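Local coordinates for protein alpha-rhamnosidase (Dictyoglomus thermophilum, PDB 6I60) that probably hydrolyses terminal non-reducing alpha-L-rhamnose residues of alpha-L-rhamnosides, as a bacterial glycoside hydrolase of the six-hairpin alpha-L-rhamnosidase family, at residues E463-F468 with R863-K868; E516-F521 with Y573-D578. All coordinates share one frame; numbering follows the deposited sequence.

Contact 1: E463-F468 with R863-K868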
ATOM      1  N   GLU A 463      -0.993   0.600   8.979  1.00 54.23           N
ATOM      2  CA  GLU A 463      -0.313   0.355  10.239  1.00 46.56           C
ATOM      3  C   GLU A 463       1.138  -0.041   9.991  1.00 52.64           C
ATOM      4  O   GLU A 463       1.505  -0.514   8.912  1.00 57.93           O
ATOM      5  CB  GLU A 463      -1.017  -0.746  11.031  1.00 53.23           C
ATOM      6  CG  GLU A 463      -1.956  -0.239  12.105  1.00 69.00           C
ATOM      7  CD  GLU A 463      -2.920  -1.308  12.581  1.00 77.45           C
ATOM      8  OE1 GLU A 463      -4.083  -0.967  12.882  1.00 79.03           O
ATOM      9  OE2 GLU A 463      -2.514  -2.488  12.652  1.00 79.96           O
ATOM     10  N   SER A 464       1.966   0.149  11.014  1.00 51.74           N
ATOM     11  CA  SER A 464       3.363  -0.251  10.935  1.00 44.77           C
ATOM     12  C   SER A 464       3.484  -1.750  11.182  1.00 50.91           C
ATOM     13  O   SER A 464       2.978  -2.267  12.183  1.00 52.29           O
ATOM     14  CB  SER A 464       4.201   0.527  11.948  1.00 49.79           C
ATOM     15  OG  SER A 464       5.582   0.291  11.748  1.00 51.95           O
ATOM     16  N   ASN A 465       4.152  -2.447  10.266  1.00 49.87           N
ATOM     17  CA  ASN A 465       4.307  -3.891  10.366  1.00 51.63           C
ATOM     18  C   ASN A 465       5.689  -4.321  10.837  1.00 57.73           C
ATOM     19  O   ASN A 465       5.812  -5.380  11.462  1.00 61.09           O
ATOM     20  CB  ASN A 465       4.016  -4.553   9.015  1.00 55.33           C
ATOM     21  CG  ASN A 465       2.775  -5.427   9.048  1.00 69.48           C
ATOM     22  OD1 ASN A 465       2.013  -5.411  10.020  1.00 59.48           O
ATOM     23  ND2 ASN A 465       2.564  -6.199   7.984  1.00 65.46           N
ATOM     24  N   GLY A 466       6.723  -3.540  10.558  1.00 54.29           N
ATOM     25  CA  GLY A 466       8.076  -3.946  10.895  1.00 50.90           C
ATOM     26  C   GLY A 466       8.972  -2.760  11.169  1.00 55.73           C
ATOM     27  O   GLY A 466       8.795  -1.679  10.600  1.00 56.65           O
ATOM     28  N   GLU A 467       9.938  -2.970  12.059  1.00 54.12           N
ATOM     29  CA  GLU A 467      11.009  -2.021  12.317  1.00 52.41           C
ATOM     30  C   GLU A 467      12.319  -2.573  11.773  1.00 53.60           C
ATOM     31  O   GLU A 467      12.469  -3.781  11.560  1.00 50.63           O
ATOM     32  CB  GLU A 467      11.153  -1.734  13.818  1.00 44.95           C
ATOM     33  CG  GLU A 467       9.903  -1.184  14.481  1.00 62.89           C
ATOM     34  CD  GLU A 467       9.948  -1.300  15.998  1.00 73.34           C
ATOM     35  OE1 GLU A 467      10.641  -2.205  16.513  1.00 70.51           O
ATOM     36  OE2 GLU A 467       9.289  -0.485  16.676  1.00 76.22           O
ATOM     37  N   PHE A 468      13.275  -1.673  11.546  1.00 51.51           N
ATOM     38  CA  PHE A 468      14.614  -2.079  11.134  1.00 48.41           C
ATOM     39  C   PHE A 468      15.607  -0.995  11.518  1.00 53.04           C
ATOM     40  O   PHE A 468      15.354   0.191  11.286  1.00 56.58           O
ATOM     41  CB  PHE A 468      14.690  -2.346   9.629  1.00 44.63           C
ATOM     42  CG  PHE A 468      16.094  -2.530   9.127  1.00 50.96           C
ATOM     43  CD1 PHE A 468      16.778  -3.712   9.364  1.00 54.14           C
ATOM     44  CD2 PHE A 468      16.739  -1.518   8.435  1.00 50.71           C
ATOM     45  CE1 PHE A 468      18.072  -3.886   8.912  1.00 42.97           C
ATOM     46  CE2 PHE A 468      18.034  -1.686   7.982  1.00 46.54           C
ATOM     47  CZ  PHE A 468      18.700  -2.872   8.221  1.00 41.88           C
ATOM     48  N   ARG A 863      12.204  -6.327  13.626  1.00 51.39           N
ATOM     49  CA  ARG A 863      11.070  -6.814  14.401  1.00 54.68           C
ATOM     50  C   ARG A 863       9.811  -6.618  13.568  1.00 59.20           C
ATOM     51  O   ARG A 863       9.475  -5.486  13.207  1.00 61.22           O
ATOM     52  CB  ARG A 863      10.954  -6.083  15.740  1.00 52.38           C
ATOM     53  CG  ARG A 863       9.709  -6.443  16.533  1.00 55.18           C
ATOM     54  CD  ARG A 863       9.589  -5.617  17.804  1.00 62.71           C
ATOM     55  NE  ARG A 863       8.925  -4.335  17.574  1.00 76.93           N
ATOM     56  CZ  ARG A 863       7.609  -4.181  17.446  1.00 84.42           C
ATOM     57  NH1 ARG A 863       6.802  -5.232  17.523  1.00 87.27           N
ATOM     58  NH2 ARG A 863       7.098  -2.975  17.239  1.00 81.11           N
ATOM     59  N   LEU A 864       9.124  -7.717  13.261  1.00 56.42           N
ATOM     60  CA  LEU A 864       7.937  -7.690  12.421  1.00 47.44           C
ATOM     61  C   LEU A 864       6.722  -8.163  13.206  1.00 51.40           C
ATOM     62  O   LEU A 864       6.821  -9.035  14.074  1.00 58.09           O
ATOM     63  CB  LEU A 864       8.111  -8.572  11.176  1.00 52.26           C
ATOM     64  CG  LEU A 864       9.472  -8.561  10.478  1.00 51.40           C
ATOM     65  CD1 LEU A 864       9.685  -9.844   9.689  1.00 47.83           C
ATOM     66  CD2 LEU A 864       9.588  -7.351   9.572  1.00 51.78           C
ATOM     67  N   ASN A 865       5.570  -7.580  12.889  1.00 49.92           N
ATOM     68  CA  ASN A 865       4.280  -8.024  13.411  1.00 53.81           C
ATOM     69  C   ASN A 865       3.536  -8.679  12.251  1.00 51.62           C
ATOM     70  O   ASN A 865       2.891  -7.997  11.450  1.00 55.85           O
ATOM     71  CB  ASN A 865       3.491  -6.861  14.005  1.00 54.65           C
ATOM     72  CG  ASN A 865       2.119  -7.279  14.501  1.00 61.42           C
ATOM     73  OD1 ASN A 865       1.997  -8.065  15.442  1.00 60.46           O
ATOM     74  ND2 ASN A 865       1.076  -6.753  13.868  1.00 60.59           N
ATOM     75  N   THR A 866       3.636 -10.001  12.160  1.00 50.21           N
ATOM     76  CA  THR A 866       3.096 -10.742  11.032  1.00 53.37           C
ATOM     77  C   THR A 866       1.677 -11.219  11.341  1.00 59.23           C
ATOM     78  O   THR A 866       1.057 -10.813  12.327  1.00 59.32           O
ATOM     79  CB  THR A 866       4.010 -11.912  10.687  1.00 55.96           C
ATOM     80  OG1 THR A 866       3.874 -12.929  11.688  1.00 47.33           O
ATOM     81  CG2 THR A 866       5.462 -11.453  10.623  1.00 49.26           C
ATOM     82  N   ILE A 867       1.151 -12.100  10.484  1.00 57.26           N
ATOM     83  CA  ILE A 867      -0.182 -12.652  10.694  1.00 50.90           C
ATOM     84  C   ILE A 867      -0.201 -13.649  11.845  1.00 55.17           C
ATOM     85  O   ILE A 867      -1.272 -13.949  12.387  1.00 53.10           O
ATOM     86  CB  ILE A 867      -0.697 -13.290   9.388  1.00 51.59           C
ATOM     87  CG1 ILE A 867      -2.196 -13.038   9.222  1.00 51.10           C
ATOM     88  CG2 ILE A 867      -0.380 -14.784   9.340  1.00 51.88           C
ATOM     89  CD1 ILE A 867      -2.548 -11.574   9.050  1.00 57.89           C
ATOM     90  N   LYS A 868       0.961 -14.166  12.242  1.00 56.33           N
ATOM     91  CA  LYS A 868       1.057 -15.112  13.343  1.00 55.12           C
ATOM     92  C   LYS A 868       1.509 -14.466  14.645  1.00 54.73           C
ATOM     93  O   LYS A 868       1.530 -15.145  15.677  1.00 58.83           O
ATOM     94  CB  LYS A 868       2.018 -16.252  12.980  1.00 56.20           C
ATOM     95  CG  LYS A 868       1.562 -17.102  11.803  1.00 58.89           C
ATOM     96  CD  LYS A 868       2.331 -18.412  11.741  1.00 56.24           C
ATOM     97  CE  LYS A 868       1.648 -19.422  10.827  1.00 50.75           C
ATOM     98  NZ  LYS A 868       0.196 -19.551  11.118  1.00 59.53           N
TER
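Arg863 sends CG anti to its own N (chi1 174°) and then bends at chi3 (86°), which swings NE and the guanidinium back beside the extended side chain of Glu467. The two run alongside each other in the same direction and form a salt bridge, NE of Arg863 lying 2.9 Å from OE1 of Glu467. The groups are turned almost perpendicular (88°), and NE approaches OE1 from above the carboxylate plane. A second, weak bond joins Arg863 NH2 to Glu467 OE2, which lies at the edge of the guanidinium, in its plane. Because NH1 of Arg863 also pairs with Glu870, an arginine suits a place between two acids; an alanine here would probably leave both carboxylates without their shared positive partner.

Beneath this bridge the backbones pair antiparallel. Glu467 N donates to Arg863 O (2.8 Å) and Arg863 N returns a longer bond to Glu467 O (3.3 Å), forming a hydrogen-bonded pair. Asn865 N reaches Asn465 O at 2.6 Å. Gly466 faces Leu864 in the non-hydrogen-bonded pair between them, with its CA 4.0 Å from Leu864 CD2. A side chain on Gly466 would point to the same face as that of Leu864, where glycine brings none.

Within the chain, strand 466-470 is the edge strand of an antiparallel sheet, next to 859-866, whose other neighbour is strand 869-877. The Thr866 hydroxyl accepts from Lys868 N in an ST turn, where the chain turns toward that strand. Leu864 packs on Tyr831 of helix 826-835, while Asn465 and Ile867 touch Tyr576 of helix 564-576.

Contact 2: E516-F521 with Y573-D578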
ATOM      1  N   GLU A 516       8.700  -4.669  -0.248  1.00 49.29           N
ATOM      2  CA  GLU A 516       9.153  -3.718   0.761  1.00 48.30           C
ATOM      3  C   GLU A 516       7.989  -3.212   1.603  1.00 49.55           C
ATOM      4  O   GLU A 516       8.090  -3.140   2.833  1.00 52.83           O
ATOM      5  CB  GLU A 516       9.880  -2.553   0.091  1.00 49.72           C
ATOM      6  CG  GLU A 516       9.933  -1.283   0.927  1.00 50.44           C
ATOM      7  CD  GLU A 516       8.808  -0.319   0.597  1.00 50.65           C
ATOM      8  OE1 GLU A 516       8.126   0.144   1.536  1.00 49.48           O
ATOM      9  OE2 GLU A 516       8.603  -0.030  -0.600  1.00 50.75           O
ATOM     10  N   ALA A 517       6.875  -2.858   0.955  1.00 46.74           N
ATOM     11  CA  ALA A 517       5.728  -2.321   1.681  1.00 50.23           C
ATOM     12  C   ALA A 517       5.151  -3.350   2.645  1.00 50.23           C
ATOM     13  O   ALA A 517       4.706  -3.003   3.746  1.00 42.89           O
ATOM     14  CB  ALA A 517       4.661  -1.851   0.693  1.00 42.04           C
ATOM     15  N   ILE A 518       5.150  -4.623   2.247  1.00 48.04           N
ATOM     16  CA  ILE A 518       4.646  -5.674   3.126  1.00 47.28           C
ATOM     17  C   ILE A 518       5.517  -5.786   4.371  1.00 47.58           C
ATOM     18  O   ILE A 518       5.011  -5.935   5.490  1.00 53.90           O
ATOM     19  CB  ILE A 518       4.561  -7.006   2.358  1.00 41.64           C
ATOM     20  CG1 ILE A 518       3.355  -6.996   1.419  1.00 36.49           C
ATOM     21  CG2 ILE A 518       4.473  -8.180   3.317  1.00 46.48           C
ATOM     22  CD1 ILE A 518       3.317  -8.173   0.469  1.00 42.02           C
ATOM     23  N   PHE A 519       6.839  -5.696   4.201  1.00 52.17           N
ATOM     24  CA  PHE A 519       7.742  -5.775   5.346  1.00 51.18           C
ATOM     25  C   PHE A 519       7.571  -4.590   6.286  1.00 49.63           C
ATOM     26  O   PHE A 519       7.730  -4.739   7.503  1.00 51.38           O
ATOM     27  CB  PHE A 519       9.192  -5.858   4.873  1.00 48.19           C
ATOM     28  CG  PHE A 519       9.747  -7.251   4.864  1.00 52.60           C
ATOM     29  CD1 PHE A 519       9.846  -7.964   3.681  1.00 48.11           C
ATOM     30  CD2 PHE A 519      10.162  -7.852   6.042  1.00 49.72           C
ATOM     31  CE1 PHE A 519      10.352  -9.249   3.670  1.00 49.62           C
ATOM     32  CE2 PHE A 519      10.669  -9.138   6.038  1.00 52.00           C
ATOM     33  CZ  PHE A 519      10.764  -9.838   4.851  1.00 49.62           C
ATOM     34  N   ASN A 520       7.243  -3.416   5.749  1.00 54.11           N
ATOM     35  CA  ASN A 520       7.164  -2.206   6.557  1.00 52.95           C
ATOM     36  C   ASN A 520       5.760  -1.905   7.061  1.00 53.67           C
ATOM     37  O   ASN A 520       5.613  -1.355   8.159  1.00 52.43           O
ATOM     38  CB  ASN A 520       7.677  -1.006   5.757  1.00 46.71           C
ATOM     39  CG  ASN A 520       9.187  -0.909   5.760  1.00 50.56           C
ATOM     40  OD1 ASN A 520       9.826  -1.041   6.804  1.00 48.48           O
ATOM     41  ND2 ASN A 520       9.766  -0.678   4.588  1.00 51.36           N
ATOM     42  N   PHE A 521       4.726  -2.247   6.294  1.00 55.89           N
ATOM     43  CA  PHE A 521       3.365  -1.851   6.623  1.00 52.70           C
ATOM     44  C   PHE A 521       2.415  -3.022   6.426  1.00 52.99           C
ATOM     45  O   PHE A 521       2.704  -3.968   5.688  1.00 52.46           O
ATOM     46  CB  PHE A 521       2.911  -0.653   5.776  1.00 43.66           C
ATOM     47  CG  PHE A 521       3.975   0.394   5.589  1.00 49.69           C
ATOM     48  CD1 PHE A 521       4.335   1.232   6.631  1.00 43.85           C
ATOM     49  CD2 PHE A 521       4.620   0.537   4.372  1.00 51.84           C
ATOM     50  CE1 PHE A 521       5.314   2.192   6.463  1.00 43.04           C
ATOM     51  CE2 PHE A 521       5.599   1.496   4.199  1.00 47.36           C
ATOM     52  CZ  PHE A 521       5.945   2.324   5.247  1.00 39.18           C
ATOM     53  N   TYR A 573      -0.167 -14.487  -0.352  1.00 55.77           N
ATOM     54  CA  TYR A 573      -0.137 -15.846   0.174  1.00 55.44           C
ATOM     55  C   TYR A 573       1.193 -16.163   0.844  1.00 51.51           C
ATOM     56  O   TYR A 573       1.229 -16.945   1.800  1.00 54.14           O
ATOM     57  CB  TYR A 573      -0.420 -16.851  -0.946  1.00 52.31           C
ATOM     58  CG  TYR A 573      -0.177 -18.287  -0.543  1.00 50.58           C
ATOM     59  CD1 TYR A 573      -1.030 -18.933   0.343  1.00 59.57           C
ATOM     60  CD2 TYR A 573       0.909 -18.995  -1.038  1.00 49.74           C
ATOM     61  CE1 TYR A 573      -0.810 -20.245   0.722  1.00 55.32           C
ATOM     62  CE2 TYR A 573       1.136 -20.308  -0.666  1.00 56.26           C
ATOM     63  CZ  TYR A 573       0.273 -20.927   0.216  1.00 51.18           C
ATOM     64  OH  TYR A 573       0.491 -22.231   0.594  1.00 50.44           O
ATOM     65  N   GLN A 574       2.287 -15.561   0.371  1.00 52.07           N
ATOM     66  CA  GLN A 574       3.603 -15.877   0.918  1.00 49.09           C
ATOM     67  C   GLN A 574       3.789 -15.275   2.306  1.00 54.55           C
ATOM     68  O   GLN A 574       4.292 -15.945   3.216  1.00 54.70           O
ATOM     69  CB  GLN A 574       4.694 -15.383  -0.033  1.00 50.43           C
ATOM     70  CG  GLN A 574       6.112 -15.500   0.512  1.00 60.17           C
ATOM     71  CD  GLN A 574       7.151 -14.855  -0.397  1.00 68.19           C
ATOM     72  OE1 GLN A 574       6.894 -13.826  -1.023  1.00 67.11           O
ATOM     73  NE2 GLN A 574       8.333 -15.461  -0.471  1.00 62.05           N
ATOM     74  N   TYR A 575       3.384 -14.019   2.492  1.00 55.96           N
ATOM     75  CA  TYR A 575       3.643 -13.303   3.734  1.00 49.09           C
ATOM     76  C   TYR A 575       2.447 -13.263   4.676  1.00 46.16           C
ATOM     77  O   TYR A 575       2.601 -12.838   5.826  1.00 51.55           O
ATOM     78  CB  TYR A 575       4.100 -11.871   3.428  1.00 49.99           C
ATOM     79  CG  TYR A 575       5.536 -11.789   2.960  1.00 51.79           C
ATOM     80  CD1 TYR A 575       6.588 -11.953   3.853  1.00 50.34           C
ATOM     81  CD2 TYR A 575       5.840 -11.553   1.626  1.00 49.91           C
ATOM     82  CE1 TYR A 575       7.903 -11.882   3.430  1.00 51.49           C
ATOM     83  CE2 TYR A 575       7.152 -11.480   1.193  1.00 55.63           C
ATOM     84  CZ  TYR A 575       8.179 -11.646   2.100  1.00 55.04           C
ATOM     85  OH  TYR A 575       9.485 -11.574   1.675  1.00 48.18           O
ATOM     86  N   TYR A 576       1.268 -13.693   4.229  1.00 50.83           N
ATOM     87  CA  TYR A 576       0.091 -13.716   5.085  1.00 52.58           C
ATOM     88  C   TYR A 576      -0.614 -15.063   5.136  1.00 54.35           C
ATOM     89  O   TYR A 576      -1.465 -15.254   6.012  1.00 50.09           O
ATOM     90  CB  TYR A 576      -0.923 -12.653   4.637  1.00 45.78           C
ATOM     91  CG  TYR A 576      -0.418 -11.232   4.720  1.00 46.45           C
ATOM     92  CD1 TYR A 576       0.103 -10.595   3.602  1.00 53.99           C
ATOM     93  CD2 TYR A 576      -0.471 -10.522   5.912  1.00 45.93           C
ATOM     94  CE1 TYR A 576       0.565  -9.291   3.670  1.00 55.72           C
ATOM     95  CE2 TYR A 576      -0.014  -9.216   5.991  1.00 47.84           C
ATOM     96  CZ  TYR A 576       0.503  -8.606   4.866  1.00 50.39           C
ATOM     97  OH  TYR A 576       0.963  -7.311   4.934  1.00 49.10           O
ATOM     98  N   GLY A 577      -0.299 -15.993   4.241  1.00 57.67           N
ATOM     99  CA  GLY A 577      -0.976 -17.279   4.228  1.00 61.49           C
ATOM    100  C   GLY A 577      -2.435 -17.202   3.835  1.00 62.38           C
ATOM    101  O   GLY A 577      -3.270 -17.900   4.425  1.00 64.93           O
ATOM    102  N   ASP A 578      -2.765 -16.367   2.855  1.00 61.64           N
ATOM    103  CA  ASP A 578      -4.135 -16.185   2.380  1.00 57.86           C
ATOM    104  C   ASP A 578      -4.253 -16.882   1.027  1.00 64.59           C
ATOM    105  O   ASP A 578      -4.101 -16.258  -0.024  1.00 64.08           O
ATOM    106  CB  ASP A 578      -4.490 -14.703   2.282  1.00 58.01           C
ATOM    107  CG  ASP A 578      -5.944 -14.476   1.918  1.00 63.80           C
ATOM    108  OD1 ASP A 578      -6.739 -15.431   2.036  1.00 70.53           O
ATOM    109  OD2 ASP A 578      -6.291 -13.345   1.516  1.00 61.96           O
TER
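Ile518 and Tyr575 mark where the C-terminal part of helix 514-520 comes close to that of helix 564-576, with their CA atoms 7.7 Å apart. The branched Ile518 carries the centre of the contact. Its CG2 stands anti to the backbone N and beside the carbonyl carbon, and this puts the methyl in the angle between two successive tyrosines: it is 3.7 Å from Tyr575 CB and 4.1 Å from Tyr576 CE1. A compact beta-branched residue is well suited to such a spot, since it fills it with a methyl fixed close to the helix.

Packing of helix against helix is the building principle of the six-hairpin glycosidase domain, an (alpha/alpha)6 barrel in this family, and the contact lies buried within it.

The next residue, Phe519, meets the far part of the Tyr575 side chain. Its CE1 lies 3.6 Å from Tyr575 CZ, and the hydroxyl OH sits at the edge of the phenylalanine ring, near its plane. The two rings lie obliquely, their planes 70° apart and their centroids 5.2 Å apart. Tyrosine rather than phenylalanine makes sense at both Tyr575 and Tyr576, because each buried hydroxyl has a polar partner: that of Tyr575 bonds to Glu515, that of Tyr576 to the backbone N of Met523. The Phe519 ring also meets Tyr831, and Arg832 touches both Phe519 and Tyr575, so helix 826-835 joins the cluster. Beyond Tyr576 the chain turns at Gly577, whose positive phi (68°) suits glycine, and Asp578 OD1 makes a weak cap to Tyr580 N at the approach to helix 580-584.

How the contacts relate
Following the chain, residues 463-468 come first and wait longest for their partner. Residues 516-521 follow, and contact 2 closes a loop of 51 residues when 573-578 packs against them. Roughly 280 residues further on, most of the helical domain having been traversed, 863-868 returns to 463-468 and closes the loop of contact 1, within which contact 2 is wholly enclosed. Contact 1 ties strand 466-470, which leads into helix 473-488, to the C-terminal beta-sheet; contact 2 joins two helices of the barrel. Their centres lie about 9 Å apart and they touch directly: Asn465 N, just before the edge strand, probably donates a hydrogen bond to Asn520 O (2.8 Å), at the end of helix 514-520.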